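PDB 2FZ2: coat protein from Turnip yellow mosaic virus, which self-assembles in 180 copies into a T=3 icosahedral capsid that encloses the single-stranded RNA genome. Local coordinates for residues A47-L51 with V102-Q106; F65-L71 with P139-S144; L74-I78 with V91-W95. All blocks are in the same frame, centred on the assembly; numbering follows the deposited sequence.

Interaction 1: A47-L51 with V102-Q106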
ATOM      1  N   ALA D  47     -16.959 -35.672 136.189  1.00 23.18           N
ATOM      2  CA  ALA D  47     -15.599 -35.199 136.219  1.00 26.99           C
ATOM      3  C   ALA D  47     -15.470 -34.323 135.014  1.00 30.20           C
ATOM      4  O   ALA D  47     -16.353 -34.310 134.156  1.00 29.20           O
ATOM      5  CB  ALA D  47     -14.639 -36.349 136.137  1.00 29.98           C
ATOM      6  N   GLU D  48     -14.386 -33.571 134.952  1.00 33.49           N
ATOM      7  CA  GLU D  48     -14.181 -32.703 133.817  1.00 34.40           C
ATOM      8  C   GLU D  48     -12.703 -32.619 133.537  1.00 31.29           C
ATOM      9  O   GLU D  48     -11.882 -33.033 134.364  1.00 39.06           O
ATOM     10  CB  GLU D  48     -14.755 -31.313 134.096  1.00 41.66           C
ATOM     11  CG  GLU D  48     -14.530 -30.798 135.508  1.00 53.67           C
ATOM     12  CD  GLU D  48     -14.246 -29.303 135.532  1.00 62.55           C
ATOM     13  OE1 GLU D  48     -15.194 -28.518 135.788  1.00 62.19           O
ATOM     14  OE2 GLU D  48     -13.073 -28.916 135.293  1.00 69.50           O
ATOM     15  N   ALA D  49     -12.364 -32.101 132.366  1.00 23.43           N
ATOM     16  CA  ALA D  49     -10.972 -31.971 131.994  1.00 23.34           C
ATOM     17  C   ALA D  49     -10.774 -30.914 130.935  1.00 24.99           C
ATOM     18  O   ALA D  49     -11.551 -30.804 129.984  1.00 21.17           O
ATOM     19  CB  ALA D  49     -10.454 -33.288 131.500  1.00 19.80           C
ATOM     20  N   SER D  50      -9.729 -30.122 131.117  1.00 29.62           N
ATOM     21  CA  SER D  50      -9.396 -29.073 130.170  1.00 31.72           C
ATOM     22  C   SER D  50      -7.932 -29.245 129.928  1.00 30.00           C
ATOM     23  O   SER D  50      -7.154 -29.442 130.868  1.00 35.97           O
ATOM     24  CB  SER D  50      -9.639 -27.675 130.757  1.00 33.12           C
ATOM     25  OG  SER D  50     -10.156 -27.739 132.079  1.00 47.68           O
ATOM     26  N   LEU D  51      -7.535 -29.196 128.671  1.00 29.76           N
ATOM     27  CA  LEU D  51      -6.122 -29.332 128.418  1.00 33.65           C
ATOM     28  C   LEU D  51      -5.602 -28.773 127.109  1.00 32.86           C
ATOM     29  O   LEU D  51      -6.159 -28.982 126.029  1.00 18.82           O
ATOM     30  CB  LEU D  51      -5.699 -30.789 128.574  1.00 29.63           C
ATOM     31  CG  LEU D  51      -5.935 -31.635 127.343  1.00 21.00           C
ATOM     32  CD1 LEU D  51      -5.659 -33.075 127.656  1.00  5.20           C
ATOM     33  CD2 LEU D  51      -7.355 -31.428 126.894  1.00 23.72           C
ATOM     34  N   VAL D 102     -12.638 -20.120 129.487  1.00 17.93           N
ATOM     35  CA  VAL D 102     -13.804 -20.924 129.802  1.00 14.35           C
ATOM     36  C   VAL D 102     -13.452 -22.216 130.468  1.00 14.79           C
ATOM     37  O   VAL D 102     -12.375 -22.791 130.255  1.00 24.13           O
ATOM     38  CB  VAL D 102     -14.637 -21.259 128.595  1.00  9.17           C
ATOM     39  CG1 VAL D 102     -16.042 -20.755 128.823  1.00 12.47           C
ATOM     40  CG2 VAL D 102     -14.037 -20.650 127.367  1.00  6.19           C
ATOM     41  N   THR D 103     -14.375 -22.660 131.297  1.00 13.70           N
ATOM     42  CA  THR D 103     -14.192 -23.886 132.020  1.00 15.55           C
ATOM     43  C   THR D 103     -15.257 -24.845 131.503  1.00 14.26           C
ATOM     44  O   THR D 103     -16.307 -24.421 131.025  1.00 18.63           O
ATOM     45  CB  THR D 103     -14.333 -23.622 133.542  1.00 18.51           C
ATOM     46  OG1 THR D 103     -14.962 -24.735 134.189  1.00 35.02           O
ATOM     47  CG2 THR D 103     -15.161 -22.380 133.780  1.00 20.42           C
ATOM     48  N   PRO D 104     -14.983 -26.153 131.554  1.00 12.36           N
ATOM     49  CA  PRO D 104     -15.941 -27.157 131.083  1.00 12.26           C
ATOM     50  C   PRO D 104     -17.369 -26.959 131.610  1.00 17.40           C
ATOM     51  O   PRO D 104     -18.343 -27.304 130.938  1.00 24.21           O
ATOM     52  CB  PRO D 104     -15.333 -28.469 131.562  1.00 14.12           C
ATOM     53  CG  PRO D 104     -13.864 -28.194 131.612  1.00  7.38           C
ATOM     54  CD  PRO D 104     -13.735 -26.767 132.044  1.00 12.14           C
ATOM     55  N   THR D 105     -17.486 -26.414 132.815  1.00 18.89           N
ATOM     56  CA  THR D 105     -18.788 -26.163 133.425  1.00 23.86           C
ATOM     57  C   THR D 105     -19.672 -25.322 132.508  1.00 23.75           C
ATOM     58  O   THR D 105     -20.890 -25.509 132.428  1.00 26.78           O
ATOM     59  CB  THR D 105     -18.633 -25.399 134.752  1.00 29.43           C
ATOM     60  OG1 THR D 105     -17.366 -25.713 135.352  1.00 36.51           O
ATOM     61  CG2 THR D 105     -19.755 -25.770 135.704  1.00 35.81           C
ATOM     62  N   GLN D 106     -19.037 -24.396 131.809  1.00 21.41           N
ATOM     63  CA  GLN D 106     -19.755 -23.504 130.924  1.00 24.02           C
ATOM     64  C   GLN D 106     -19.629 -23.833 129.444  1.00 17.03           C
ATOM     65  O   GLN D 106     -19.576 -22.934 128.612  1.00 13.51           O
ATOM     66  CB  GLN D 106     -19.283 -22.071 131.168  1.00 34.24           C
ATOM     67  CG  GLN D 106     -17.788 -21.933 131.402  1.00 41.21           C
ATOM     68  CD  GLN D 106     -17.465 -20.910 132.466  1.00 48.41           C
ATOM     69  OE1 GLN D 106     -16.818 -19.893 132.195  1.00 51.32           O
ATOM     70  NE2 GLN D 106     -17.913 -21.174 133.693  1.00 53.90           N
TER

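Interaction 2: F65-L71 with P139-S144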
ATOM      1  N   PHE D  65      13.605 -32.556 120.092  1.00 17.75           N
ATOM      2  CA  PHE D  65      14.522 -32.593 118.930  1.00 18.79           C
ATOM      3  C   PHE D  65      14.203 -31.732 117.712  1.00 19.11           C
ATOM      4  O   PHE D  65      15.003 -31.685 116.781  1.00 21.00           O
ATOM      5  CB  PHE D  65      14.762 -34.028 118.427  1.00 15.68           C
ATOM      6  CG  PHE D  65      15.450 -34.920 119.430  1.00 21.51           C
ATOM      7  CD1 PHE D  65      14.806 -36.039 119.947  1.00 30.56           C
ATOM      8  CD2 PHE D  65      16.715 -34.611 119.909  1.00 20.83           C
ATOM      9  CE1 PHE D  65      15.415 -36.829 120.936  1.00 26.58           C
ATOM     10  CE2 PHE D  65      17.323 -35.393 120.895  1.00 20.13           C
ATOM     11  CZ  PHE D  65      16.669 -36.503 121.409  1.00 20.79           C
ATOM     12  N   TYR D  66      13.049 -31.073 117.690  1.00 21.34           N
ATOM     13  CA  TYR D  66      12.726 -30.184 116.573  1.00 22.83           C
ATOM     14  C   TYR D  66      12.408 -28.802 117.134  1.00 21.86           C
ATOM     15  O   TYR D  66      11.927 -28.673 118.261  1.00 17.65           O
ATOM     16  CB  TYR D  66      11.548 -30.719 115.761  1.00 25.80           C
ATOM     17  CG  TYR D  66      11.816 -32.090 115.222  1.00 28.88           C
ATOM     18  CD1 TYR D  66      11.627 -33.206 116.026  1.00 36.91           C
ATOM     19  CD2 TYR D  66      12.319 -32.274 113.938  1.00 26.89           C
ATOM     20  CE1 TYR D  66      11.938 -34.479 115.575  1.00 45.54           C
ATOM     21  CE2 TYR D  66      12.637 -33.543 113.465  1.00 30.80           C
ATOM     22  CZ  TYR D  66      12.448 -34.644 114.295  1.00 44.62           C
ATOM     23  OH  TYR D  66      12.792 -35.917 113.888  1.00 51.31           O
ATOM     24  N   ARG D  67      12.693 -27.763 116.360  1.00 23.25           N
ATOM     25  CA  ARG D  67      12.446 -26.419 116.838  1.00 22.96           C
ATOM     26  C   ARG D  67      11.039 -25.937 116.523  1.00 22.58           C
ATOM     27  O   ARG D  67      10.479 -25.144 117.290  1.00 24.21           O
ATOM     28  CB  ARG D  67      13.490 -25.452 116.271  1.00 27.90           C
ATOM     29  CG  ARG D  67      14.925 -25.963 116.350  1.00 23.30           C
ATOM     30  CD  ARG D  67      15.864 -24.901 116.900  1.00 25.70           C
ATOM     31  NE  ARG D  67      16.550 -24.133 115.855  1.00 29.04           N
ATOM     32  CZ  ARG D  67      16.379 -22.826 115.659  1.00 29.23           C
ATOM     33  NH1 ARG D  67      15.540 -22.157 116.442  1.00 28.53           N
ATOM     34  NH2 ARG D  67      17.043 -22.185 114.692  1.00 25.21           N
ATOM     35  N   HIS D  68      10.472 -26.402 115.407  1.00 15.98           N
ATOM     36  CA  HIS D  68       9.114 -26.009 115.038  1.00 21.43           C
ATOM     37  C   HIS D  68       8.267 -27.201 114.698  1.00 22.23           C
ATOM     38  O   HIS D  68       8.769 -28.194 114.167  1.00 21.74           O
ATOM     39  CB  HIS D  68       9.087 -25.078 113.837  1.00 20.02           C
ATOM     40  CG  HIS D  68      10.142 -24.031 113.869  1.00 21.65           C
ATOM     41  ND1 HIS D  68       9.914 -22.765 114.361  1.00 25.74           N
ATOM     42  CD2 HIS D  68      11.436 -24.061 113.481  1.00 19.31           C
ATOM     43  CE1 HIS D  68      11.025 -22.058 114.276  1.00 26.73           C
ATOM     44  NE2 HIS D  68      11.963 -22.822 113.744  1.00 28.29           N
ATOM     45  N   ALA D  69       6.973 -27.067 114.984  1.00 26.35           N
ATOM     46  CA  ALA D  69       5.994 -28.111 114.731  1.00 21.60           C
ATOM     47  C   ALA D  69       4.575 -27.582 114.886  1.00 24.31           C
ATOM     48  O   ALA D  69       4.181 -27.164 115.975  1.00 17.86           O
ATOM     49  CB  ALA D  69       6.208 -29.251 115.684  1.00 13.39           C
ATOM     50  N   SER D  70       3.829 -27.612 113.781  1.00 27.17           N
ATOM     51  CA  SER D  70       2.437 -27.176 113.714  1.00 24.72           C
ATOM     52  C   SER D  70       1.568 -28.423 113.715  1.00 23.53           C
ATOM     53  O   SER D  70       2.074 -29.524 113.583  1.00 25.73           O
ATOM     54  CB  SER D  70       2.181 -26.409 112.413  1.00 34.46           C
ATOM     55  OG  SER D  70       2.261 -25.001 112.588  1.00 49.94           O
ATOM     56  N   LEU D  71       0.257 -28.243 113.837  1.00 23.91           N
ATOM     57  CA  LEU D  71      -0.702 -29.352 113.845  1.00 18.70           C
ATOM     58  C   LEU D  71      -1.424 -29.470 112.513  1.00 22.96           C
ATOM     59  O   LEU D  71      -2.203 -28.582 112.162  1.00 29.07           O
ATOM     60  CB  LEU D  71      -1.738 -29.109 114.918  1.00 15.39           C
ATOM     61  CG  LEU D  71      -1.345 -29.731 116.236  1.00 11.71           C
ATOM     62  CD1 LEU D  71      -2.293 -29.315 117.350  1.00 11.03           C
ATOM     63  CD2 LEU D  71      -1.363 -31.219 116.033  1.00 18.78           C
ATOM     64  N   PRO D 139      -2.488 -23.274 115.182  1.00 13.36           N
ATOM     65  CA  PRO D 139      -1.863 -24.559 114.824  1.00  8.95           C
ATOM     66  C   PRO D 139      -0.472 -24.848 115.370  1.00 10.59           C
ATOM     67  O   PRO D 139      -0.141 -26.002 115.643  1.00 16.66           O
ATOM     68  CB  PRO D 139      -1.869 -24.566 113.296  1.00  7.37           C
ATOM     69  CG  PRO D 139      -2.131 -23.139 112.892  1.00 19.45           C
ATOM     70  CD  PRO D 139      -2.908 -22.504 113.998  1.00 11.42           C
ATOM     71  N   ARG D 140       0.345 -23.812 115.531  1.00 12.75           N
ATOM     72  CA  ARG D 140       1.710 -23.996 116.006  1.00 12.54           C
ATOM     73  C   ARG D 140       1.785 -24.425 117.480  1.00  9.80           C
ATOM     74  O   ARG D 140       1.189 -23.801 118.352  1.00 13.89           O
ATOM     75  CB  ARG D 140       2.516 -22.715 115.711  1.00 12.15           C
ATOM     76  CG  ARG D 140       2.471 -22.316 114.202  1.00 26.31           C
ATOM     77  CD  ARG D 140       3.507 -21.268 113.773  1.00 35.10           C
ATOM     78  NE  ARG D 140       4.567 -21.825 112.932  1.00 53.20           N
ATOM     79  CZ  ARG D 140       5.005 -21.268 111.804  1.00 61.83           C
ATOM     80  NH1 ARG D 140       4.456 -20.130 111.390  1.00 53.87           N
ATOM     81  NH2 ARG D 140       6.004 -21.836 111.105  1.00 66.89           N
ATOM     82  N   VAL D 141       2.509 -25.513 117.741  1.00 16.59           N
ATOM     83  CA  VAL D 141       2.656 -26.057 119.096  1.00 15.49           C
ATOM     84  C   VAL D 141       4.102 -26.076 119.620  1.00 20.26           C
ATOM     85  O   VAL D 141       4.368 -26.486 120.761  1.00 18.79           O
ATOM     86  CB  VAL D 141       2.096 -27.465 119.162  1.00 10.23           C
ATOM     87  CG1 VAL D 141       0.719 -27.485 118.556  1.00 14.90           C
ATOM     88  CG2 VAL D 141       3.000 -28.401 118.406  1.00 20.42           C
ATOM     89  N   LYS D 142       5.036 -25.675 118.765  1.00 18.02           N
ATOM     90  CA  LYS D 142       6.436 -25.550 119.143  1.00 15.81           C
ATOM     91  C   LYS D 142       6.982 -24.575 118.127  1.00 16.39           C
ATOM     92  O   LYS D 142       6.860 -24.796 116.914  1.00  6.38           O
ATOM     93  CB  LYS D 142       7.198 -26.884 119.067  1.00 11.19           C
ATOM     94  CG  LYS D 142       8.638 -26.833 119.663  1.00  5.20           C
ATOM     95  CD  LYS D 142       8.992 -28.088 120.499  1.00 15.69           C
ATOM     96  CE  LYS D 142      10.518 -28.295 120.710  1.00 20.68           C
ATOM     97  NZ  LYS D 142      10.861 -29.516 121.536  1.00 24.36           N
ATOM     98  N   ASP D 143       7.526 -23.467 118.620  1.00 16.55           N
ATOM     99  CA  ASP D 143       8.097 -22.478 117.722  1.00 20.15           C
ATOM    100  C   ASP D 143       9.176 -21.685 118.404  1.00 20.97           C
ATOM    101  O   ASP D 143       9.539 -21.987 119.545  1.00 26.03           O
ATOM    102  CB  ASP D 143       7.032 -21.522 117.200  1.00 16.24           C
ATOM    103  CG  ASP D 143       7.271 -21.141 115.766  1.00 17.82           C
ATOM    104  OD1 ASP D 143       7.020 -19.981 115.390  1.00 12.57           O
ATOM    105  OD2 ASP D 143       7.717 -22.020 115.007  1.00 27.95           O
ATOM    106  N   SER D 144       9.680 -20.679 117.686  1.00 12.25           N
ATOM    107  CA  SER D 144      10.721 -19.787 118.185  1.00 16.90           C
ATOM    108  C   SER D 144      10.191 -18.980 119.375  1.00 18.86           C
ATOM    109  O   SER D 144      10.942 -18.262 120.047  1.00 20.01           O
ATOM    110  CB  SER D 144      11.152 -18.825 117.078  1.00 16.47           C
ATOM    111  OG  SER D 144      12.230 -19.339 116.323  1.00 15.81           O
TER

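Interaction 3: L74-I78 with V91-W95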
ATOM      1  N   LEU D  74      -6.421 -32.431 113.784  1.00 16.25           N
ATOM      2  CA  LEU D  74      -6.636 -32.800 115.170  1.00 13.40           C
ATOM      3  C   LEU D  74      -8.107 -32.971 115.485  1.00 14.60           C
ATOM      4  O   LEU D  74      -8.932 -32.170 115.057  1.00 22.81           O
ATOM      5  CB  LEU D  74      -6.056 -31.717 116.073  1.00  5.20           C
ATOM      6  CG  LEU D  74      -6.570 -31.722 117.505  1.00  5.20           C
ATOM      7  CD1 LEU D  74      -5.990 -32.939 118.188  1.00 14.27           C
ATOM      8  CD2 LEU D  74      -6.178 -30.450 118.241  1.00  5.20           C
ATOM      9  N   TRP D  75      -8.430 -34.011 116.239  1.00  8.41           N
ATOM     10  CA  TRP D  75      -9.804 -34.243 116.625  1.00  9.19           C
ATOM     11  C   TRP D  75      -9.819 -35.058 117.888  1.00  8.78           C
ATOM     12  O   TRP D  75      -8.790 -35.541 118.340  1.00 10.13           O
ATOM     13  CB  TRP D  75     -10.561 -35.002 115.541  1.00  7.02           C
ATOM     14  CG  TRP D  75     -10.101 -36.413 115.394  1.00 18.78           C
ATOM     15  CD1 TRP D  75     -10.548 -37.504 116.085  1.00 20.70           C
ATOM     16  CD2 TRP D  75      -9.074 -36.885 114.524  1.00 21.62           C
ATOM     17  NE1 TRP D  75      -9.858 -38.631 115.697  1.00 21.49           N
ATOM     18  CE2 TRP D  75      -8.946 -38.274 114.740  1.00 17.57           C
ATOM     19  CE3 TRP D  75      -8.244 -36.267 113.580  1.00 24.79           C
ATOM     20  CZ2 TRP D  75      -8.026 -39.050 114.048  1.00 23.53           C
ATOM     21  CZ3 TRP D  75      -7.328 -37.039 112.892  1.00 18.44           C
ATOM     22  CH2 TRP D  75      -7.226 -38.414 113.130  1.00 22.71           C
ATOM     23  N   VAL D  76     -11.006 -35.217 118.449  1.00  9.66           N
ATOM     24  CA  VAL D  76     -11.168 -35.983 119.662  1.00  9.47           C
ATOM     25  C   VAL D  76     -12.228 -37.032 119.396  1.00  8.89           C
ATOM     26  O   VAL D  76     -13.221 -36.780 118.706  1.00 13.05           O
ATOM     27  CB  VAL D  76     -11.639 -35.095 120.802  1.00  8.73           C
ATOM     28  CG1 VAL D  76     -12.781 -34.222 120.312  1.00  5.20           C
ATOM     29  CG2 VAL D  76     -12.069 -35.942 121.989  1.00  5.20           C
ATOM     30  N   THR D  77     -12.016 -38.213 119.950  1.00 11.33           N
ATOM     31  CA  THR D  77     -12.951 -39.298 119.766  1.00  8.32           C
ATOM     32  C   THR D  77     -13.538 -39.784 121.075  1.00  8.81           C
ATOM     33  O   THR D  77     -12.845 -39.894 122.090  1.00 10.67           O
ATOM     34  CB  THR D  77     -12.287 -40.514 119.142  1.00  8.25           C
ATOM     35  OG1 THR D  77     -11.311 -40.123 118.160  1.00 15.08           O
ATOM     36  CG2 THR D  77     -13.344 -41.395 118.551  1.00  5.20           C
ATOM     37  N   ILE D  78     -14.827 -40.076 121.056  1.00 10.50           N
ATOM     38  CA  ILE D  78     -15.464 -40.614 122.239  1.00  9.00           C
ATOM     39  C   ILE D  78     -15.695 -42.061 121.886  1.00 15.37           C
ATOM     40  O   ILE D  78     -16.381 -42.360 120.908  1.00 15.11           O
ATOM     41  CB  ILE D  78     -16.813 -39.992 122.504  1.00  8.07           C
ATOM     42  CG1 ILE D  78     -16.683 -38.478 122.506  1.00 11.09           C
ATOM     43  CG2 ILE D  78     -17.366 -40.529 123.809  1.00 10.21           C
ATOM     44  CD1 ILE D  78     -17.702 -37.770 123.362  1.00  5.20           C
ATOM     45  N   VAL D  91     -21.836 -36.300 127.961  1.00 12.79           N
ATOM     46  CA  VAL D  91     -20.507 -35.813 127.672  1.00 14.19           C
ATOM     47  C   VAL D  91     -20.556 -34.489 126.951  1.00 19.81           C
ATOM     48  O   VAL D  91     -21.312 -34.313 125.982  1.00 20.85           O
ATOM     49  CB  VAL D  91     -19.759 -36.786 126.805  1.00  5.20           C
ATOM     50  CG1 VAL D  91     -18.300 -36.434 126.780  1.00 10.05           C
ATOM     51  CG2 VAL D  91     -19.976 -38.176 127.324  1.00 15.58           C
ATOM     52  N   GLY D  92     -19.734 -33.563 127.432  1.00 21.58           N
ATOM     53  CA  GLY D  92     -19.677 -32.242 126.846  1.00 18.36           C
ATOM     54  C   GLY D  92     -18.335 -32.048 126.203  1.00 15.55           C
ATOM     55  O   GLY D  92     -17.318 -32.519 126.723  1.00 16.60           O
ATOM     56  N   VAL D  93     -18.331 -31.338 125.082  1.00 13.29           N
ATOM     57  CA  VAL D  93     -17.102 -31.119 124.355  1.00 17.13           C
ATOM     58  C   VAL D  93     -16.986 -29.770 123.702  1.00 17.60           C
ATOM     59  O   VAL D  93     -17.941 -29.256 123.114  1.00 23.43           O
ATOM     60  CB  VAL D  93     -16.943 -32.154 123.250  1.00 13.53           C
ATOM     61  CG1 VAL D  93     -15.706 -31.866 122.427  1.00 18.76           C
ATOM     62  CG2 VAL D  93     -16.885 -33.512 123.848  1.00  7.83           C
ATOM     63  N   CYS D  94     -15.787 -29.212 123.780  1.00 19.58           N
ATOM     64  CA  CYS D  94     -15.551 -27.937 123.164  1.00 18.21           C
ATOM     65  C   CYS D  94     -14.103 -27.607 122.889  1.00 16.88           C
ATOM     66  O   CYS D  94     -13.235 -27.705 123.762  1.00 19.56           O
ATOM     67  CB  CYS D  94     -16.168 -26.834 123.996  1.00 16.61           C
ATOM     68  SG  CYS D  94     -16.508 -25.416 122.966  1.00 23.66           S
ATOM     69  N   TRP D  95     -13.854 -27.221 121.647  1.00 13.41           N
ATOM     70  CA  TRP D  95     -12.524 -26.847 121.224  1.00 15.20           C
ATOM     71  C   TRP D  95     -12.456 -25.349 121.454  1.00 18.03           C
ATOM     72  O   TRP D  95     -13.377 -24.614 121.102  1.00 18.07           O
ATOM     73  CB  TRP D  95     -12.329 -27.172 119.745  1.00 20.12           C
ATOM     74  CG  TRP D  95     -12.077 -28.622 119.459  1.00 13.56           C
ATOM     75  CD1 TRP D  95     -12.855 -29.459 118.716  1.00 19.95           C
ATOM     76  CD2 TRP D  95     -10.957 -29.390 119.885  1.00 14.38           C
ATOM     77  NE1 TRP D  95     -12.284 -30.708 118.651  1.00 16.61           N
ATOM     78  CE2 TRP D  95     -11.117 -30.691 119.361  1.00 14.25           C
ATOM     79  CE3 TRP D  95      -9.830 -29.106 120.658  1.00 16.71           C
ATOM     80  CZ2 TRP D  95     -10.194 -31.704 119.587  1.00 15.71           C
ATOM     81  CZ3 TRP D  95      -8.913 -30.110 120.882  1.00 15.20           C
ATOM     82  CH2 TRP D  95      -9.099 -31.397 120.348  1.00 18.46           C
TER

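Interaction 1: A47-L51 with V102-Q106
Van der Waals contact with one proline ring carries most of this small surface contact, which buries 171 Å². P104 supplies 74 Å² of that. P104 CG lies 3.8 Å from A49 O and from E48 OE2, while P104 CD is 3.7 Å from S50 OG. E48 and S50 both send their CA-to-CB bonds toward the loop, so strand alternation puts both on the face toward it, before and after A49, whose own CB points away. A47-L51 belongs to an outermost strand of the four-stranded antiparallel sheet of the capsid jelly roll, and V102-Q106 to the connection between strands 89-97 and 114-118. L154, on the strand next to 47-52, touches both S50 and P104. Polar groups meet without any hydrogen bond between the segments: OE1 of E48 stays 3.6 Å from OG1 of T105. Within the loop, the hydroxyls T103 OG1 and T105 OG1 are hydrogen-bonded at 2.8 Å, and Q106 N donates to T103 O at 2.8 Å, closing the turn around P104.

Interaction 2: F65-L71 with P139-S144
A single carbonyl, A69 O, accepts two backbone hydrogen bonds from successive residues: one from V141 N at 2.9 Å and a weak one from K142 N at 3.3 Å. With V141 and K142 both facing A69, this is a classic beta bulge, joining the short strand 140-142 to the start of strand 66-80 in the larger sheet of the jelly-roll capsid protein. The pairing is antiparallel, the end-to-end directions lying 148° apart. A69 N donates to K142 O at 3.0 Å; farther along, L71 N makes a weak bond to P139 O at 2.9 Å. Apolar packing accompanies it, with L71 CD1 3.7 Å from V141 CG1. The chain turns a corner in each segment, at R67 and at V141, and the edge is also a subunit interface: R67 forms a salt bridge with D149 of a neighbouring subunit, which also hydrogen-bonds S144, and H68 NE2 is hydrogen-bonded to V16 O of that same subunit. On its other nitrogen, H68 ND1 donates to D143 OD2 in the ring plane at a very short 2.4 Å.

Interaction 3: L74-I78 with V91-W95
Two strands face each other here across a hydrophobic interior rather than pairing edge to edge: their axes come no closer than 9.4 Å, no hydrogen bond crosses, and the N-to-C directions differ by 176°. Alternate side chains fill the gap. L74, V76 and I78 point toward the other strand, as do V91, V93 and W95. W95 is the largest bump, with 85 Å² of the residue covered; its indole fits into the hollow between L74 and V76. W95 CH2 is 3.7 Å from L74 CD2, W95 CZ2 is 3.7 Å from V76 CG1, and the ring edge reaches the backbone at W75, with W95 CZ2 3.8 Å from W75 C. At the other end I78 reaches over the shorter valines, its CD1 3.7 Å from V91 CG1 and 4.4 Å from V93 CG2, and valine meets valine where V76 CG1 lies 4.3 Å from V93 CG1, a looser fit. The buried indole nitrogen of W95 is satisfied by V130 O on strand 128-131, and V173 from strand 169-182 adds to the packing around the ring. Such face-to-face packing of two sheets is the core of the beta sandwich, here the jelly roll of an icosahedral virus coat protein.

In the fold
Interaction 3 is the buried core, its centre 6 Å from that of the chain, and is purely apolar between the segments. Interaction 1 is a surface contact and interaction 2 is partly buried, their centres 13 and 17 Å from that of the chain. Interactions 2 and 3 share strand 66-80: its beginning pairs through backbone hydrogen bonds with 139-144 in the same sheet, whereas its later part packs by side chains on the opposing sheet. That second sheet also holds strand 47-52 of interaction 1, where a loop covers the strand by van der Waals contact. Only interaction 2 combines hydrogen bonds between its segments with polar side-chain links to other subunits. Interactions 1 and 2 do not touch.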